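Long-range contacts in acyl-coenzyme A oxidase (Caenorhabditis elegans, PDB 5K3J), which catalyses the first, FAD-dependent desaturation step of peroxisomal beta-oxidation on ascaroside-CoA thioesters with five-carbon omega side chains, passing electrons to oxygen to give hydrogen peroxide: residues A[15-20]-A[596-601]; A[163-168]-A[200-205]; A[308-313]-A[615-620]; A[534-539]-A[560-565]. All coordinates share one frame; numbering follows the deposited sequence.

Interactions 1 and 3 have centres about 16 Å apart and touch where the like-charged Arg18 and Arg313 come close, each salt-bridged to Asp606; along the chain their segments alternate, lacing together the N-terminal helix, helix 287-315 and the region following helix 581-597. Interaction 4, the antiparallel pair 534-539 and 560-565, is nested inside the loops closed by both, and its Leu561 packs on Ile597 of interaction 1. These three tie together the helical part, which carries FAD- and ATP-binding residues. Interaction 2, the strand pair 163-168 and 200-205, stands about 46 to 59 Å from them between centres, across the chain's centre, in the mixed sheet of the beta domain, beside FAD-binding Gln149.

Interaction 1 of 4, residues A[15-20]-A[596-601]; sequences LEERRM and KIRPNA
Glu17 and Arg598 meet end-on in a two-pronged salt bridge, each carboxylate oxygen taking one guanidinium nitrogen. Arg598 NH1 reaches Glu17 OE1 at 2.7 Å and Arg598 NH2 reaches Glu17 OE2 at 2.6 Å, both nearly straight and both on the syn side of the acceptor oxygen. Both oxygens lie in the guanidinium plane, at its edge, and the two flat groups are 20° from coplanar. Glu17 gets there by folding: its CG lies beside the backbone N and the chain bends again at chi2 (-73°), swinging the carboxylate over to the other segment. Glu17 OE2 also has Lys331 as a partner, and Arg598 NE binds Asp334, which together should fix the rotation of both groups. Next to the bridge, Met20 crosses Pro599 at about a right angle; its chain turns at chi3 and lays CE 3.6 Å from Pro599 CB. Met20 CB rests at 3.6 Å from Pro599 O. The OD1 of Asn600 accepts from the backbone N of Thr22, just past Met20. The arrangement is a bidentate carboxylate–guanidinium bridge, here joining helix 12-18 to the chain that follows helix 581-597, with Arg598 close to the FAD-binding Gln339.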
loop_
_atom_site.group_PDB
_atom_site.type_symbol
_atom_site.label_atom_id
_atom_site.label_comp_id
_atom_site.label_asym_id
_atom_site.label_seq_id
_atom_site.Cartn_x
_atom_site.Cartn_y
_atom_site.Cartn_z
ATOM N N LEU A 15 9.751 -9.941 27.890
ATOM C CA LEU A 15 10.492 -10.983 28.590
ATOM C C LEU A 15 9.613 -12.195 28.870
ATOM O O LEU A 15 10.061 -13.336 28.753
ATOM C CB LEU A 15 11.075 -10.450 29.900
ATOM C CG LEU A 15 11.903 -11.466 30.690
ATOM C CD1 LEU A 15 13.061 -11.975 29.851
ATOM C CD2 LEU A 15 12.404 -10.876 32.004
ATOM N N GLU A 16 8.360 -11.941 29.233
ATOM C CA GLU A 16 7.439 -13.015 29.582
ATOM C C GLU A 16 6.899 -13.693 28.327
ATOM O O GLU A 16 6.401 -14.815 28.387
ATOM C CB GLU A 16 6.288 -12.487 30.446
ATOM C CG GLU A 16 5.226 -11.704 29.693
ATOM C CD GLU A 16 4.054 -11.316 30.578
ATOM O OE1 GLU A 16 4.138 -11.530 31.807
ATOM O OE2 GLU A 16 3.047 -10.799 30.046
ATOM N N GLU A 17 7.012 -13.005 27.194
ATOM C CA GLU A 17 6.638 -13.569 25.901
ATOM C C GLU A 17 7.718 -14.519 25.391
ATOM O O GLU A 17 7.424 -15.503 24.712
ATOM C CB GLU A 17 6.394 -12.456 24.879
ATOM C CG GLU A 17 5.130 -11.647 25.123
ATOM C CD GLU A 17 3.864 -12.408 24.776
ATOM O OE1 GLU A 17 3.948 -13.402 24.022
ATOM O OE2 GLU A 17 2.783 -12.008 25.256
ATOM N N ARG A 18 8.968 -14.220 25.730
ATOM C CA ARG A 18 10.105 -15.005 25.264
ATOM C C ARG A 18 10.382 -16.190 26.179
ATOM O O ARG A 18 11.027 -17.159 25.779
ATOM C CB ARG A 18 11.345 -14.117 25.149
ATOM C CG ARG A 18 11.248 -13.093 24.036
ATOM C CD ARG A 18 12.326 -12.025 24.145
ATOM N NE ARG A 18 12.251 -11.088 23.027
ATOM C CZ ARG A 18 12.942 -9.956 22.946
ATOM N NH1 ARG A 18 13.768 -9.601 23.924
ATOM N NH2 ARG A 18 12.804 -9.172 21.884
ATOM N N ARG A 19 9.885 -16.109 27.409
ATOM C CA ARG A 19 9.991 -17.216 28.350
ATOM C C ARG A 19 9.079 -18.358 27.899
ATOM O O ARG A 19 9.203 -19.491 28.364
ATOM C CB ARG A 19 9.624 -16.761 29.765
ATOM C CG ARG A 19 10.526 -17.305 30.864
ATOM C CD ARG A 19 11.707 -16.384 31.130
ATOM N NE ARG A 19 12.954 -16.896 30.569
ATOM C CZ ARG A 19 14.159 -16.479 30.945
ATOM N NH1 ARG A 19 15.248 -16.991 30.387
ATOM N NH2 ARG A 19 14.274 -15.549 31.885
ATOM N N MET A 20 8.170 -18.045 26.977
ATOM C CA MET A 20 7.209 -19.012 26.456
ATOM C C MET A 20 7.747 -19.761 25.238
ATOM O O MET A 20 7.001 -20.480 24.573
ATOM C CB MET A 20 5.897 -18.319 26.077
ATOM C CG MET A 20 5.308 -17.435 27.164
ATOM S SD MET A 20 3.776 -16.609 26.677
ATOM C CE MET A 20 2.570 -17.903 26.951
ATOM N N LYS A 596 -2.657 -21.633 18.885
ATOM C CA LYS A 596 -1.534 -22.519 19.165
ATOM C C LYS A 596 -0.196 -21.825 18.918
ATOM O O LYS A 596 0.775 -22.063 19.637
ATOM C CB LYS A 596 -1.630 -23.790 18.321
ATOM C CG LYS A 596 -1.305 -25.061 19.091
ATOM C CD LYS A 596 -1.160 -26.246 18.153
ATOM C CE LYS A 596 -1.242 -27.565 18.905
ATOM N NZ LYS A 596 -0.981 -28.725 18.007
ATOM N N ILE A 597 -0.152 -20.965 17.903
ATOM C CA ILE A 597 1.056 -20.214 17.554
ATOM C C ILE A 597 1.351 -19.112 18.569
ATOM O O ILE A 597 2.503 -18.907 18.959
ATOM C CB ILE A 597 0.936 -19.578 16.148
ATOM C CG1 ILE A 597 1.165 -20.627 15.062
ATOM C CG2 ILE A 597 1.926 -18.434 15.970
ATOM C CD1 ILE A 597 2.522 -21.265 15.116
ATOM N N ARG A 598 0.288 -18.431 18.996
ATOM C CA ARG A 598 0.345 -17.238 19.853
ATOM C C ARG A 598 1.487 -17.153 20.888
ATOM O O ARG A 598 2.157 -16.122 20.963
ATOM C CB ARG A 598 -1.003 -17.080 20.574
ATOM C CG ARG A 598 -0.965 -16.171 21.799
ATOM C CD ARG A 598 -0.793 -14.707 21.422
ATOM N NE ARG A 598 -0.680 -13.848 22.599
ATOM C CZ ARG A 598 0.473 -13.506 23.167
ATOM N NH1 ARG A 598 1.620 -13.949 22.667
ATOM N NH2 ARG A 598 0.480 -12.722 24.237
ATOM N N PRO A 599 1.716 -18.212 21.692
ATOM C CA PRO A 599 2.786 -18.044 22.686
ATOM C C PRO A 599 4.190 -18.016 22.076
ATOM O O PRO A 599 5.107 -17.478 22.696
ATOM C CB PRO A 599 2.611 -19.262 23.596
ATOM C CG PRO A 599 1.949 -20.279 22.742
ATOM C CD PRO A 599 1.039 -19.515 21.833
ATOM N N ASN A 600 4.352 -18.578 20.881
ATOM C CA ASN A 600 5.641 -18.574 20.193
ATOM C C ASN A 600 5.837 -17.358 19.291
ATOM O O ASN A 600 6.885 -17.207 18.665
ATOM C CB ASN A 600 5.800 -19.843 19.357
ATOM C CG ASN A 600 6.336 -21.009 20.158
ATOM O OD1 ASN A 600 7.202 -20.843 21.017
ATOM N ND2 ASN A 600 5.827 -22.204 19.876
ATOM N N ALA A 601 4.821 -16.499 19.234
ATOM C CA ALA A 601 4.782 -15.360 18.311
ATOM C C ALA A 601 6.055 -14.512 18.325
ATOM O O ALA A 601 6.651 -14.251 17.277
ATOM C CB ALA A 601 3.574 -14.479 18.623
#

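Interaction 2 of 4, residues A[163-168]-A[200-205]; sequences TTAVYD and VVAELI
Thr163 opens the pairing: its O accepts from Glu203 N at 2.9 Å, and its CG2, anti to the backbone N, lies against Ala202 CB. Its hydroxyl turns elsewhere, to Glu151. Thr164 bridges to Glu203 in parallel register, and its CB touches Ile205 CD1 at 3.9 Å. Ala165, level with Leu204, uses both backbone groups: its N donates to Glu203 O at 2.7 Å in a rather bent bond (137°), and Ala165 O takes Ile205 N at 2.8 Å. Its methyl projects from the face that also carries Leu204 and meets Ala202 CB at 3.9 Å. Val166 is paired with Ile205, and its CG2 packs at 3.9 Å from Ile205 CB, while Val166 CA lies near Ile205 O. Ile205 CG1 sits beside its backbone N (chi1 -58°), and the CD1 it carries reaches Thr164 and Val166 alike. Tyr167 N closes the ladder on Ile205 O at 3.1 Å. The Tyr167 ring leads away, its OH hydrogen-bonded to Ala272 O. Strand 164-168 is flanked on its other edge by antiparallel strand 173-177, and strand 197-205 by antiparallel strand 210-219, whose Phe216 packs on Ala165, while strand 147-148 pairs in parallel with 197-205 at Val201.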
loop_
_atom_site.group_PDB
_atom_site.type_symbol
_atom_site.label_atom_id
_atom_site.label_comp_id
_atom_site.label_asym_id
_atom_site.label_seq_id
_atom_site.Cartn_x
_atom_site.Cartn_y
_atom_site.Cartn_z
ATOM N N THR A 163 15.978 2.230 -28.706
ATOM C CA THR A 163 17.416 2.483 -28.682
ATOM C C THR A 163 18.115 1.543 -29.652
ATOM O O THR A 163 18.047 0.323 -29.499
ATOM C CB THR A 163 18.017 2.294 -27.278
ATOM O OG1 THR A 163 17.313 3.117 -26.338
ATOM C CG2 THR A 163 19.496 2.654 -27.282
ATOM N N THR A 164 18.786 2.108 -30.650
ATOM C CA THR A 164 19.406 1.305 -31.696
ATOM C C THR A 164 20.882 1.029 -31.452
ATOM O O THR A 164 21.574 1.795 -30.777
ATOM C CB THR A 164 19.275 1.984 -33.077
ATOM O OG1 THR A 164 20.119 3.141 -33.121
ATOM C CG2 THR A 164 17.847 2.401 -33.330
ATOM N N ALA A 165 21.354 -0.073 -32.022
ATOM C CA ALA A 165 22.771 -0.400 -32.020
ATOM C C ALA A 165 23.189 -0.791 -33.431
ATOM O O ALA A 165 22.988 -1.930 -33.861
ATOM C CB ALA A 165 23.066 -1.512 -31.046
ATOM N N VAL A 166 23.758 0.172 -34.148
ATOM C CA VAL A 166 24.124 0.000 -35.547
ATOM C C VAL A 166 25.609 -0.284 -35.716
ATOM O O VAL A 166 26.456 0.488 -35.265
ATOM C CB VAL A 166 23.755 1.252 -36.375
ATOM C CG1 VAL A 166 24.509 1.264 -37.702
ATOM C CG2 VAL A 166 22.251 1.322 -36.599
ATOM N N TYR A 167 25.923 -1.389 -36.377
ATOM C CA TYR A 167 27.313 -1.735 -36.611
ATOM C C TYR A 167 27.852 -1.072 -37.879
ATOM O O TYR A 167 27.280 -1.199 -38.963
ATOM C CB TYR A 167 27.483 -3.249 -36.696
ATOM C CG TYR A 167 28.928 -3.682 -36.702
ATOM C CD1 TYR A 167 29.818 -3.192 -35.755
ATOM C CD2 TYR A 167 29.405 -4.576 -37.649
ATOM C CE1 TYR A 167 31.142 -3.575 -35.753
ATOM C CE2 TYR A 167 30.729 -4.967 -37.655
ATOM C CZ TYR A 167 31.594 -4.463 -36.705
ATOM O OH TYR A 167 32.915 -4.849 -36.706
ATOM N N ASP A 168 28.953 -0.347 -37.722
ATOM C CA ASP A 168 29.652 0.253 -38.848
ATOM C C ASP A 168 30.959 -0.499 -39.068
ATOM O O ASP A 168 31.932 -0.302 -38.340
ATOM C CB ASP A 168 29.901 1.740 -38.592
ATOM C CG ASP A 168 30.893 2.343 -39.561
ATOM O OD1 ASP A 168 30.784 2.083 -40.778
ATOM O OD2 ASP A 168 31.788 3.080 -39.098
ATOM N N VAL A 200 23.969 -1.232 -21.470
ATOM C CA VAL A 200 22.831 -0.686 -22.200
ATOM C C VAL A 200 22.223 -1.674 -23.184
ATOM O O VAL A 200 22.897 -2.159 -24.094
ATOM C CB VAL A 200 23.230 0.582 -22.965
ATOM C CG1 VAL A 200 22.067 1.089 -23.804
ATOM C CG2 VAL A 200 23.693 1.643 -21.993
ATOM N N VAL A 201 20.938 -1.957 -22.993
ATOM C CA VAL A 201 20.208 -2.870 -23.861
ATOM C C VAL A 201 19.687 -2.134 -25.088
ATOM O O VAL A 201 18.938 -1.163 -24.973
ATOM C CB VAL A 201 19.025 -3.524 -23.126
ATOM C CG1 VAL A 201 18.280 -4.464 -24.059
ATOM C CG2 VAL A 201 19.511 -4.260 -21.881
ATOM N N ALA A 202 20.086 -2.600 -26.267
ATOM C CA ALA A 202 19.700 -1.932 -27.505
ATOM C C ALA A 202 19.373 -2.920 -28.615
ATOM O O ALA A 202 19.860 -4.046 -28.624
ATOM C CB ALA A 202 20.799 -0.986 -27.959
ATOM N N GLU A 203 18.538 -2.489 -29.552
ATOM C CA GLU A 203 18.190 -3.303 -30.705
ATOM C C GLU A 203 19.379 -3.406 -31.658
ATOM O O GLU A 203 19.929 -2.393 -32.088
ATOM C CB GLU A 203 16.978 -2.710 -31.418
ATOM C CG GLU A 203 16.471 -3.534 -32.581
ATOM C CD GLU A 203 15.765 -4.801 -32.133
ATOM O OE1 GLU A 203 15.212 -4.810 -31.011
ATOM O OE2 GLU A 203 15.766 -5.788 -32.899
ATOM N N LEU A 204 19.774 -4.633 -31.986
ATOM C CA LEU A 204 20.963 -4.858 -32.806
ATOM C C LEU A 204 20.652 -4.755 -34.296
ATOM O O LEU A 204 19.775 -5.449 -34.810
ATOM C CB LEU A 204 21.578 -6.221 -32.492
ATOM C CG LEU A 204 22.802 -6.604 -33.322
ATOM C CD1 LEU A 204 23.866 -5.512 -33.292
ATOM C CD2 LEU A 204 23.377 -7.932 -32.845
ATOM N N ILE A 205 21.384 -3.882 -34.982
ATOM C CA ILE A 205 21.181 -3.648 -36.409
ATOM C C ILE A 205 22.462 -3.872 -37.213
ATOM O O ILE A 205 23.482 -3.231 -36.964
ATOM C CB ILE A 205 20.676 -2.216 -36.670
ATOM C CG1 ILE A 205 19.373 -1.957 -35.907
ATOM C CG2 ILE A 205 20.483 -1.983 -38.159
ATOM C CD1 ILE A 205 18.867 -0.528 -36.026
#

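Interaction 3 of 4, residues A[308-313]-A[615-620]; sequences LTIAAR and LRSVLG
An ST motif in the loop between helices 612-615 and 626-636 forms one side of this contact, and Ile310 of helix 287-315 is pressed against it. Ser617 OG accepts from the backbone N of Gly620, three residues on, at 3.0 Å, and is also bonded to Ser416 O. With its OG anti to the backbone N (chi1 164°), Ser617 turns the hydroxyl back toward the N-H of Gly620, where Ile310 covers it: CG2 and CG1 of Ile310 both lie against Ser617 OG, and Ile310 CD1 is 3.6 Å from Ser617 CB. The CG2 branch also meets Gly620 N and, at 3.9 Å, Leu619 CB, while Ile310 CG1 packs on Leu615 CG at 4.0 Å. The backbones come very near each other here, the CA of Ile310 and the CA of Gly620 being 3.8 Å apart, and the glycine has no side chain to stand in the way.

One turn on, Arg313 runs out extended from CG to NE and delivers NH1 to Gly620 O at 3.0 Å. The bond is fairly straight (160°), and the carbonyl oxygen lies in the guanidinium plane, at its edge. One face of that guanidinium carries Thr309 CG2, a methyl that also touches Leu615 CD1 at 3.9 Å; NH2 of Arg313 is held by Asp606. Around the contact, helix 626-636 packs on Leu619 through Val626 and Leu630, Ala415 binds the loop backbone at Val618 and Leu619, and helix 343-363 lies against Leu308 on helix 287-315.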
loop_
_atom_site.group_PDB
_atom_site.type_symbol
_atom_site.label_atom_id
_atom_site.label_comp_id
_atom_site.label_asym_id
_atom_site.label_seq_id
_atom_site.Cartn_x
_atom_site.Cartn_y
_atom_site.Cartn_z
ATOM N N LEU A 308 6.696 -8.004 10.310
ATOM C CA LEU A 308 6.082 -8.805 11.363
ATOM C C LEU A 308 6.899 -8.786 12.648
ATOM O O LEU A 308 6.353 -8.960 13.734
ATOM C CB LEU A 308 5.897 -10.242 10.884
ATOM C CG LEU A 308 4.960 -10.350 9.686
ATOM C CD1 LEU A 308 5.151 -11.671 8.968
ATOM C CD2 LEU A 308 3.523 -10.180 10.138
ATOM N N THR A 309 8.204 -8.571 12.519
ATOM C CA THR A 309 9.083 -8.472 13.676
ATOM C C THR A 309 8.696 -7.251 14.503
ATOM O O THR A 309 8.852 -7.229 15.724
ATOM C CB THR A 309 10.557 -8.379 13.257
ATOM O OG1 THR A 309 10.884 -9.493 12.416
ATOM C CG2 THR A 309 11.466 -8.397 14.474
ATOM N N ILE A 310 8.167 -6.240 13.820
ATOM C CA ILE A 310 7.739 -5.002 14.458
ATOM C C ILE A 310 6.311 -5.094 14.983
ATOM O O ILE A 310 6.012 -4.637 16.087
ATOM C CB ILE A 310 7.841 -3.825 13.476
ATOM C CG1 ILE A 310 9.270 -3.717 12.935
ATOM C CG2 ILE A 310 7.381 -2.521 14.133
ATOM C CD1 ILE A 310 9.374 -2.967 11.632
ATOM N N ALA A 311 5.432 -5.680 14.179
ATOM C CA ALA A 311 4.037 -5.839 14.555
ATOM C C ALA A 311 3.899 -6.732 15.782
ATOM O O ALA A 311 3.311 -6.328 16.783
ATOM C CB ALA A 311 3.235 -6.408 13.391
ATOM N N ALA A 312 4.461 -7.936 15.703
ATOM C CA ALA A 312 4.339 -8.927 16.769
ATOM C C ALA A 312 4.863 -8.406 18.102
ATOM O O ALA A 312 4.161 -8.459 19.113
ATOM C CB ALA A 312 5.064 -10.206 16.387
ATOM N N ARG A 313 6.092 -7.903 18.097
ATOM C CA ARG A 313 6.699 -7.350 19.301
ATOM C C ARG A 313 5.854 -6.228 19.890
ATOM O O ARG A 313 5.583 -6.207 21.089
ATOM C CB ARG A 313 8.111 -6.845 19.002
ATOM C CG ARG A 313 9.143 -7.948 18.834
ATOM C CD ARG A 313 10.497 -7.372 18.463
ATOM N NE ARG A 313 11.554 -8.379 18.473
ATOM C CZ ARG A 313 12.790 -8.163 18.036
ATOM N NH1 ARG A 313 13.126 -6.979 17.545
ATOM N NH2 ARG A 313 13.692 -9.133 18.083
ATOM N N LEU A 615 16.572 -3.202 11.619
ATOM C CA LEU A 615 15.134 -3.050 11.816
ATOM C C LEU A 615 14.696 -1.592 11.681
ATOM O O LEU A 615 13.637 -1.316 11.121
ATOM C CB LEU A 615 14.714 -3.595 13.179
ATOM C CG LEU A 615 13.236 -3.977 13.303
ATOM C CD1 LEU A 615 12.961 -5.284 12.576
ATOM C CD2 LEU A 615 12.831 -4.079 14.751
ATOM N N ARG A 616 15.513 -0.676 12.203
ATOM C CA ARG A 616 15.285 0.769 12.092
ATOM C C ARG A 616 13.868 1.169 12.491
ATOM O O ARG A 616 13.263 2.062 11.893
ATOM C CB ARG A 616 15.591 1.243 10.669
ATOM C CG ARG A 616 17.032 0.999 10.263
ATOM C CD ARG A 616 17.393 1.664 8.947
ATOM N NE ARG A 616 18.831 1.903 8.850
ATOM C CZ ARG A 616 19.726 0.980 8.510
ATOM N NH1 ARG A 616 19.343 -0.261 8.224
ATOM N NH2 ARG A 616 21.012 1.299 8.457
ATOM N N SER A 617 13.353 0.495 13.515
ATOM C CA SER A 617 11.990 0.698 13.982
ATOM C C SER A 617 11.940 0.867 15.496
ATOM O O SER A 617 12.519 0.076 16.243
ATOM C CB SER A 617 11.109 -0.478 13.563
ATOM O OG SER A 617 9.892 -0.499 14.293
ATOM N N VAL A 618 11.241 1.906 15.942
ATOM C CA VAL A 618 11.068 2.173 17.366
ATOM C C VAL A 618 10.031 1.229 17.964
ATOM O O VAL A 618 10.223 0.695 19.055
ATOM C CB VAL A 618 10.635 3.635 17.624
ATOM C CG1 VAL A 618 10.485 3.897 19.121
ATOM C CG2 VAL A 618 11.628 4.607 17.004
ATOM N N LEU A 619 8.929 1.027 17.244
ATOM C CA LEU A 619 7.871 0.139 17.711
ATOM C C LEU A 619 8.352 -1.308 17.789
ATOM O O LEU A 619 7.807 -2.111 18.547
ATOM C CB LEU A 619 6.640 0.221 16.799
ATOM C CG LEU A 619 5.892 1.549 16.628
ATOM C CD1 LEU A 619 4.468 1.311 16.125
ATOM C CD2 LEU A 619 5.881 2.361 17.914
ATOM N N GLY A 620 9.374 -1.635 17.004
ATOM C CA GLY A 620 9.853 -3.003 16.916
ATOM C C GLY A 620 11.116 -3.312 17.697
ATOM O O GLY A 620 11.657 -4.412 17.567
#

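Interaction 4 of 4, residues A[534-539]-A[560-565]; sequences FIIEAF and HLHVNY
The imidazole of His562 is met at its edge, in the plane of the ring, by Ile536 CG1, which is 3.7 Å from His562 NE2 and 3.8 Å from His562 CD2. Ile535 CG2 and Phe539 CD2 approach the same ring obliquely, the former 4.3 Å from His562 NE2. The phenyl ring of Phe539 is likewise touched at its edge, by His562 CB, 4.4 Å from Phe539 CE2. His562 reaches across because its CG is anti to the backbone N (chi1 -175°), which carries the imidazole out toward the other helix and in among the three hydrophobic side chains. Ile536 crosses it obliquely and meets Val563 at about a right angle, tip to tip, with Ile536 CD1 4.2 Å from Val563 CG2.

Segments 534-539 and 560-565 run antiparallel, 164° between their directions, with their axes 11.0 Å apart at closest approach, a wide spacing that the side chains of Ile536 and His562 bridge. Helix 481-507 packs on this pair too, its Phe487 and Val484 on Ile536 and its Tyr483 on Val563. On the far side of its own helix Asn564 ND2 donates to His560 O at 2.8 Å, a carbonyl that also takes the helical bond from Asn564 N from the opposite face. Tyr565, next along, lines the ATP pocket. Between the two segments themselves no hydrogen bond forms: the imidazole contributes to this interface by shape and dispersion, and the hydrocarbon on this side of the ring would probably do little to favour a charged imidazole.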
loop_
_atom_site.group_PDB
_atom_site.type_symbol
_atom_site.label_atom_id
_atom_site.label_comp_id
_atom_site.label_asym_id
_atom_site.label_seq_id
_atom_site.Cartn_x
_atom_site.Cartn_y
_atom_site.Cartn_z
ATOM N N PHE A 534 2.821 -24.530 -5.286
ATOM C CA PHE A 534 4.262 -24.738 -5.188
ATOM C C PHE A 534 4.831 -24.236 -3.866
ATOM O O PHE A 534 5.649 -24.913 -3.244
ATOM C CB PHE A 534 4.983 -24.051 -6.348
ATOM C CG PHE A 534 6.466 -24.295 -6.366
ATOM C CD1 PHE A 534 6.994 -25.387 -7.033
ATOM C CD2 PHE A 534 7.331 -23.431 -5.711
ATOM C CE1 PHE A 534 8.357 -25.616 -7.045
ATOM C CE2 PHE A 534 8.690 -23.654 -5.720
ATOM C CZ PHE A 534 9.205 -24.750 -6.390
ATOM N N ILE A 535 4.411 -23.042 -3.460
ATOM C CA ILE A 535 4.850 -22.448 -2.198
ATOM C C ILE A 535 4.581 -23.399 -1.035
ATOM O O ILE A 535 5.413 -23.561 -0.141
ATOM C CB ILE A 535 4.151 -21.094 -1.941
ATOM C CG1 ILE A 535 4.588 -20.067 -2.988
ATOM C CG2 ILE A 535 4.463 -20.577 -0.545
ATOM C CD1 ILE A 535 3.688 -18.854 -3.076
ATOM N N ILE A 536 3.419 -24.044 -1.072
ATOM C CA ILE A 536 3.024 -25.010 -0.055
ATOM C C ILE A 536 3.934 -26.241 -0.050
ATOM O O ILE A 536 4.431 -26.647 1.003
ATOM C CB ILE A 536 1.567 -25.451 -0.263
ATOM C CG1 ILE A 536 0.628 -24.269 -0.029
ATOM C CG2 ILE A 536 1.215 -26.601 0.664
ATOM C CD1 ILE A 536 -0.827 -24.597 -0.244
ATOM N N GLU A 537 4.147 -26.824 -1.228
ATOM C CA GLU A 537 5.008 -27.998 -1.370
ATOM C C GLU A 537 6.419 -27.715 -0.879
ATOM O O GLU A 537 6.995 -28.490 -0.114
ATOM C CB GLU A 537 5.062 -28.455 -2.828
ATOM C CG GLU A 537 3.726 -28.808 -3.435
ATOM C CD GLU A 537 3.872 -29.421 -4.810
ATOM O OE1 GLU A 537 4.046 -28.658 -5.784
ATOM O OE2 GLU A 537 3.827 -30.666 -4.913
ATOM N N ALA A 538 6.965 -26.595 -1.343
ATOM C CA ALA A 538 8.295 -26.145 -0.954
ATOM C C ALA A 538 8.428 -26.064 0.562
ATOM O O ALA A 538 9.430 -26.501 1.133
ATOM C CB ALA A 538 8.594 -24.794 -1.583
ATOM N N PHE A 539 7.411 -25.489 1.198
ATOM C CA PHE A 539 7.333 -25.401 2.651
ATOM C C PHE A 539 7.426 -26.798 3.250
ATOM O O PHE A 539 8.284 -27.068 4.092
ATOM C CB PHE A 539 6.025 -24.720 3.068
ATOM C CG PHE A 539 6.041 -24.140 4.460
ATOM C CD1 PHE A 539 7.106 -24.355 5.321
ATOM C CD2 PHE A 539 4.976 -23.377 4.906
ATOM C CE1 PHE A 539 7.108 -23.817 6.598
ATOM C CE2 PHE A 539 4.971 -22.836 6.178
ATOM C CZ PHE A 539 6.036 -23.056 7.026
ATOM N N HIS A 560 0.529 -25.762 9.215
ATOM C CA HIS A 560 -0.888 -26.091 9.329
ATOM C C HIS A 560 -1.739 -24.831 9.206
ATOM O O HIS A 560 -2.803 -24.841 8.591
ATOM C CB HIS A 560 -1.177 -26.799 10.656
ATOM C CG HIS A 560 -1.287 -28.287 10.536
ATOM N ND1 HIS A 560 -0.225 -29.137 10.767
ATOM C CD2 HIS A 560 -2.335 -29.079 10.207
ATOM C CE1 HIS A 560 -0.617 -30.386 10.587
ATOM N NE2 HIS A 560 -1.893 -30.379 10.246
ATOM N N LEU A 561 -1.250 -23.744 9.794
ATOM C CA LEU A 561 -1.930 -22.455 9.745
ATOM C C LEU A 561 -1.965 -21.919 8.321
ATOM O O LEU A 561 -2.987 -21.399 7.865
ATOM C CB LEU A 561 -1.230 -21.463 10.677
ATOM C CG LEU A 561 -1.626 -19.991 10.625
ATOM C CD1 LEU A 561 -3.125 -19.841 10.730
ATOM C CD2 LEU A 561 -0.941 -19.258 11.758
ATOM N N HIS A 562 -0.834 -22.049 7.634
ATOM C CA HIS A 562 -0.715 -21.666 6.234
ATOM C C HIS A 562 -1.782 -22.356 5.400
ATOM O O HIS A 562 -2.695 -21.712 4.892
ATOM C CB HIS A 562 0.680 -22.017 5.704
ATOM C CG HIS A 562 0.936 -21.557 4.300
ATOM N ND1 HIS A 562 1.244 -20.251 3.988
ATOM C CD2 HIS A 562 0.944 -22.235 3.127
ATOM C CE1 HIS A 562 1.424 -20.141 2.684
ATOM N NE2 HIS A 562 1.248 -21.332 2.138
ATOM N N VAL A 563 -1.680 -23.678 5.307
ATOM C CA VAL A 563 -2.493 -24.459 4.384
ATOM C C VAL A 563 -3.996 -24.362 4.658
ATOM O O VAL A 563 -4.811 -24.639 3.778
ATOM C CB VAL A 563 -2.066 -25.940 4.407
ATOM C CG1 VAL A 563 -2.735 -26.690 5.559
ATOM C CG2 VAL A 563 -2.379 -26.585 3.079
ATOM N N ASN A 564 -4.352 -23.959 5.874
ATOM C CA ASN A 564 -5.750 -23.770 6.238
ATOM C C ASN A 564 -6.233 -22.375 5.856
ATOM O O ASN A 564 -7.322 -22.209 5.307
ATOM C CB ASN A 564 -5.955 -24.009 7.734
ATOM C CG ASN A 564 -6.282 -25.454 8.054
ATOM O OD1 ASN A 564 -7.439 -25.870 7.993
ATOM N ND2 ASN A 564 -5.260 -26.229 8.400
ATOM N N TYR A 565 -5.408 -21.376 6.150
ATOM C CA TYR A 565 -5.708 -19.993 5.807
ATOM C C TYR A 565 -5.740 -19.811 4.294
ATOM O O TYR A 565 -6.619 -19.134 3.763
ATOM C CB TYR A 565 -4.681 -19.044 6.434
ATOM C CG TYR A 565 -4.889 -17.590 6.067
ATOM C CD1 TYR A 565 -5.751 -16.784 6.798
ATOM C CD2 TYR A 565 -4.221 -17.026 4.987
ATOM C CE1 TYR A 565 -5.943 -15.456 6.461
ATOM C CE2 TYR A 565 -4.409 -15.703 4.644
ATOM C CZ TYR A 565 -5.270 -14.922 5.385
ATOM O OH TYR A 565 -5.461 -13.602 5.050
#